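Local coordinates for protein putative drug/sodium antiporter (Escherichia coli, PDB 4Z3N) that probably acts as a membrane antiporter of the MATE family and has been linked to transport of the genotoxin colibactin, at residues A36-V41 with K180-M185; M289-L294 with V366-Y371. One frame throughout, in Å; residues are numbered along the deposited sequence.

Contact 1: residues A36-V41 with K180-M185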
# COMPACT_ATOMS: atom_id res chain seq x y z
N ALA A 36 5.11 -11.19 9.65
CA ALA A 36 5.40 -9.86 9.08
C ALA A 36 6.80 -9.74 8.52
O ALA A 36 7.02 -8.91 7.65
CB ALA A 36 5.17 -8.78 10.10
N LEU A 37 7.75 -10.52 9.02
CA LEU A 37 9.14 -10.36 8.57
C LEU A 37 9.35 -10.81 7.13
O LEU A 37 9.99 -10.09 6.36
CB LEU A 37 10.11 -11.11 9.49
CG LEU A 37 10.55 -10.40 10.78
CD1 LEU A 37 11.75 -11.11 11.37
CD2 LEU A 37 10.85 -8.91 10.56
N PRO A 38 8.83 -11.99 6.75
CA PRO A 38 8.87 -12.42 5.34
C PRO A 38 8.23 -11.41 4.42
O PRO A 38 8.69 -11.20 3.30
CB PRO A 38 8.06 -13.72 5.35
CG PRO A 38 8.15 -14.22 6.74
CD PRO A 38 8.24 -13.01 7.63
N MET A 39 7.15 -10.79 4.91
CA MET A 39 6.39 -9.80 4.16
C MET A 39 7.21 -8.54 3.94
O MET A 39 7.16 -7.92 2.88
CB MET A 39 5.08 -9.44 4.88
CG MET A 39 4.18 -8.52 4.06
SD MET A 39 3.77 -9.15 2.41
CE MET A 39 2.62 -10.46 2.81
N PHE A 40 7.98 -8.17 4.96
CA PHE A 40 8.87 -7.05 4.84
C PHE A 40 10.01 -7.33 3.85
O PHE A 40 10.43 -6.44 3.11
CB PHE A 40 9.42 -6.66 6.22
CG PHE A 40 10.25 -5.42 6.21
CD1 PHE A 40 9.67 -4.17 6.06
CD2 PHE A 40 11.63 -5.49 6.33
CE1 PHE A 40 10.45 -3.00 6.04
CE2 PHE A 40 12.43 -4.33 6.31
CZ PHE A 40 11.83 -3.09 6.17
N VAL A 41 10.52 -8.56 3.82
CA VAL A 41 11.60 -8.88 2.89
C VAL A 41 11.06 -8.75 1.48
O VAL A 41 11.71 -8.19 0.59
CB VAL A 41 12.18 -10.31 3.09
CG1 VAL A 41 13.05 -10.70 1.91
CG2 VAL A 41 12.98 -10.39 4.39
N LYS A 180 0.52 -18.26 4.73
CA LYS A 180 1.78 -18.75 4.19
C LYS A 180 2.54 -17.64 3.45
O LYS A 180 2.44 -17.49 2.24
CB LYS A 180 1.48 -19.91 3.23
CG LYS A 180 0.58 -21.00 3.84
CD LYS A 180 1.30 -21.70 5.02
CE LYS A 180 0.33 -22.46 5.92
NZ LYS A 180 0.98 -22.97 7.16
N ILE A 181 3.41 -16.96 4.18
CA ILE A 181 4.04 -15.76 3.64
C ILE A 181 5.38 -16.07 3.00
O ILE A 181 5.90 -15.28 2.22
CB ILE A 181 4.24 -14.70 4.73
CG1 ILE A 181 2.95 -14.52 5.54
CG2 ILE A 181 4.75 -13.38 4.11
CD1 ILE A 181 1.73 -14.29 4.70
N MET A 182 5.90 -17.25 3.31
CA MET A 182 7.19 -17.67 2.81
C MET A 182 7.08 -17.87 1.31
O MET A 182 8.02 -17.62 0.56
CB MET A 182 7.64 -18.95 3.51
CG MET A 182 7.96 -18.75 4.97
SD MET A 182 9.38 -17.67 5.20
CE MET A 182 10.56 -18.50 4.12
N VAL A 183 5.90 -18.30 0.87
CA VAL A 183 5.65 -18.47 -0.55
C VAL A 183 5.63 -17.10 -1.22
O VAL A 183 6.11 -16.94 -2.34
CB VAL A 183 4.33 -19.20 -0.79
CG1 VAL A 183 4.03 -19.30 -2.28
CG2 VAL A 183 4.41 -20.58 -0.15
N ILE A 184 5.11 -16.11 -0.50
CA ILE A 184 5.10 -14.74 -0.97
C ILE A 184 6.52 -14.17 -0.96
O ILE A 184 6.92 -13.47 -1.89
CB ILE A 184 4.18 -13.85 -0.11
CG1 ILE A 184 2.72 -14.28 -0.30
CG2 ILE A 184 4.36 -12.40 -0.47
CD1 ILE A 184 1.73 -13.48 0.52
N MET A 185 7.30 -14.50 0.07
CA MET A 185 8.65 -13.97 0.16
C MET A 185 9.56 -14.58 -0.89
O MET A 185 10.42 -13.90 -1.44
CB MET A 185 9.27 -14.18 1.55
CG MET A 185 10.63 -13.49 1.68
SD MET A 185 11.71 -14.09 3.01
CE MET A 185 11.80 -15.83 2.60
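Pro-38 and Met-185 are the nearest pair by backbone where helix 28-56 runs alongside the first turn of helix 181-204, their CA atoms 5.4 Å apart. Met-185 CG lies 3.4 Å from Pro-38 O, the shortest approach here, and the CB atoms of the two residues also touch. The two short segments point almost the same way, at 14°, with axes 8.3 Å apart. Pro-38 turns its compact ring toward the other helix and spreads it over several partners. Its CB meets CG2 of Ile-181 at 3.6 Å, and CG on the far part of the ring faces the sulfur SD of Met-182 at 4.0 Å, the bent methionine chain crossing it obliquely. Proline suits this place because its closed ring offers compact, rigid apolar surface; its nitrogen has no hydrogen to give to the turn before, and the helix is kinked there.

Met-185 fills the other end. With CG anti to its backbone N (chi1 -174°) and a nearly extended chi2, the chain reaches across the interface obliquely to Val-41, whose CG1 lies 3.7 Å from Met-185 CG. The branched valine meets Met-185 at CG and SD.

Met-39 starts off the line between the helices but bends at chi2 and chi3, curling its methyl back. Met-39 CE ends 3.8 Å from Ile-181 CG2, the two side chains crossing at about a right angle, and 3.9 Å from Ile-184 CD1. The unbranched chain gives it the freedom to fold over two isoleucines. Met-39 also touches Thr-311 of helix 286-322, while Ile-184 leans on Phe-175 of helix 162-177.

No hydrogen bond joins the segments. Contact between the two helices is therefore van der Waals packing, mostly apolar, with one carbonyl oxygen beside Met-185.

Contact 2: residues M289-L294 with V366-Y371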
# COMPACT_ATOMS: atom_id res chain seq x y z
N MET A 289 7.53 22.73 -1.53
CA MET A 289 7.06 21.70 -2.44
C MET A 289 8.23 20.86 -2.95
O MET A 289 8.11 19.65 -3.08
CB MET A 289 6.27 22.30 -3.60
CG MET A 289 5.74 21.27 -4.58
SD MET A 289 4.54 20.14 -3.83
CE MET A 289 5.37 18.57 -4.05
N ALA A 290 9.35 21.52 -3.23
CA ALA A 290 10.58 20.80 -3.57
C ALA A 290 11.12 19.97 -2.38
O ALA A 290 11.60 18.85 -2.57
CB ALA A 290 11.64 21.77 -4.06
N ALA A 291 11.02 20.52 -1.17
CA ALA A 291 11.45 19.79 0.04
C ALA A 291 10.70 18.45 0.20
O ALA A 291 11.32 17.40 0.39
CB ALA A 291 11.24 20.66 1.28
N PHE A 292 9.38 18.51 0.11
CA PHE A 292 8.52 17.34 0.17
C PHE A 292 8.89 16.29 -0.87
O PHE A 292 8.82 15.10 -0.61
CB PHE A 292 7.06 17.77 -0.01
CG PHE A 292 6.06 16.66 0.15
CD1 PHE A 292 6.28 15.63 1.03
CD2 PHE A 292 4.88 16.69 -0.58
CE1 PHE A 292 5.33 14.62 1.18
CE2 PHE A 292 3.93 15.69 -0.44
CZ PHE A 292 4.16 14.65 0.44
N THR A 293 9.29 16.74 -2.06
CA THR A 293 9.71 15.80 -3.10
C THR A 293 10.94 15.00 -2.64
O THR A 293 11.12 13.85 -3.01
CB THR A 293 10.03 16.52 -4.44
OG1 THR A 293 8.87 17.20 -4.92
CG2 THR A 293 10.47 15.51 -5.48
N LEU A 294 11.79 15.62 -1.82
CA LEU A 294 12.96 14.95 -1.29
C LEU A 294 12.62 14.02 -0.11
O LEU A 294 13.10 12.88 -0.05
CB LEU A 294 14.01 15.98 -0.87
CG LEU A 294 14.72 16.80 -1.96
CD1 LEU A 294 15.65 17.81 -1.33
CD2 LEU A 294 15.50 15.92 -2.92
N VAL A 366 19.24 26.23 -0.12
CA VAL A 366 19.22 25.97 1.32
C VAL A 366 17.83 26.16 1.91
O VAL A 366 17.51 25.60 2.96
CB VAL A 366 20.24 26.84 2.07
CG1 VAL A 366 21.52 26.91 1.28
CG2 VAL A 366 19.69 28.23 2.32
N ALA A 367 17.00 26.94 1.23
CA ALA A 367 15.60 27.03 1.60
C ALA A 367 14.94 25.65 1.43
O ALA A 367 14.08 25.28 2.23
CB ALA A 367 14.89 28.07 0.76
N VAL A 368 15.36 24.90 0.41
CA VAL A 368 14.78 23.58 0.19
C VAL A 368 15.23 22.56 1.23
O VAL A 368 14.43 21.75 1.69
CB VAL A 368 15.10 23.06 -1.22
CG1 VAL A 368 14.79 21.54 -1.32
CG2 VAL A 368 14.30 23.83 -2.25
N SER A 369 16.50 22.59 1.63
CA SER A 369 16.97 21.65 2.64
C SER A 369 16.53 22.13 4.04
O SER A 369 16.41 21.33 4.97
CB SER A 369 18.49 21.48 2.58
OG SER A 369 19.13 22.40 3.44
N ASP A 370 16.26 23.42 4.19
CA ASP A 370 15.72 23.91 5.45
C ASP A 370 14.27 23.48 5.65
O ASP A 370 13.88 23.07 6.75
CB ASP A 370 15.81 25.44 5.53
CG ASP A 370 17.17 25.90 5.99
OD1 ASP A 370 18.01 25.04 6.35
OD2 ASP A 370 17.39 27.13 6.01
N TYR A 371 13.48 23.58 4.60
CA TYR A 371 12.09 23.18 4.67
C TYR A 371 11.97 21.69 4.94
O TYR A 371 11.11 21.25 5.71
CB TYR A 371 11.37 23.53 3.37
CG TYR A 371 10.74 24.90 3.36
CD1 TYR A 371 10.05 25.37 4.46
CD2 TYR A 371 10.83 25.71 2.23
CE1 TYR A 371 9.47 26.63 4.44
CE2 TYR A 371 10.24 26.97 2.20
CZ TYR A 371 9.56 27.43 3.31
OH TYR A 371 8.97 28.68 3.30
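From its CB, Val-368 carries two methyl branches that meet different residues of helix 286-322. CG1, anti to the backbone N (chi1 166°), reaches CD1 of Leu-294 at 3.8 Å, the two side chains crossing at about a right angle. Val-368 CG1 also lies 3.9 Å from Ala-291 N. The other branch, Val-368 CG2, is anti to the carbonyl carbon and ends 3.8 Å from CB of Ala-290. Valine thus straddles Ala-290 and Leu-294, residues one helical turn apart, and its beta branching lets so short a side chain touch both.

Between them comes Ala-291, whose CB points at the partner helix and rests against the main chain: its nearest atom there is O of Val-368, at 3.4 Å, and CB of Tyr-371 is 3.6 Å away. A methyl fits here because the CA atoms of Ala-291 and Val-368 are just 5.0 Å apart. The segments cross at 59°, with axes 7.9 Å apart at their closest.

Tyr-371 contributes the root of its side chain and directs its ring away, where OH is hydrogen-bonded to Asp-285 OD2; its side chain touches Ile-432 and Tyr-436 of helix 432-453. Thr-363, in the loop leading into helix 366-379, completes the setting by touching both Val-368 and Leu-294.

No hydrogen bond passes between the segments. Small alanines let the start of helix 366-379 cross close over helix 286-322, joining two parts of the C-terminal MatE region by van der Waals contacts of small aliphatic groups, one against a backbone carbonyl, while the polar tip of Tyr-371 is satisfied outside the interface.

Overall arrangement
Contact 1 comes first along the chain and closes before contact 2 opens. They lie in different MatE regions of the sequence, consistent with the two-bundle fold of MATE transporters, contact 1 in the N-terminal half and contact 2 in the C-terminal half. Their centres are 35 Å apart and their nearest atoms about 17 Å, so neither touches the other. Helix 286-322 nevertheless relates them: its early turns form one side of contact 2, while further along, Thr-304, Ala-308, Thr-311 and Ala-312 meet side chains of the 36-41 segment. Each contact thus joins helices within its own half, and this one long helix leads from contact 2 to helix 28-56 of the other half.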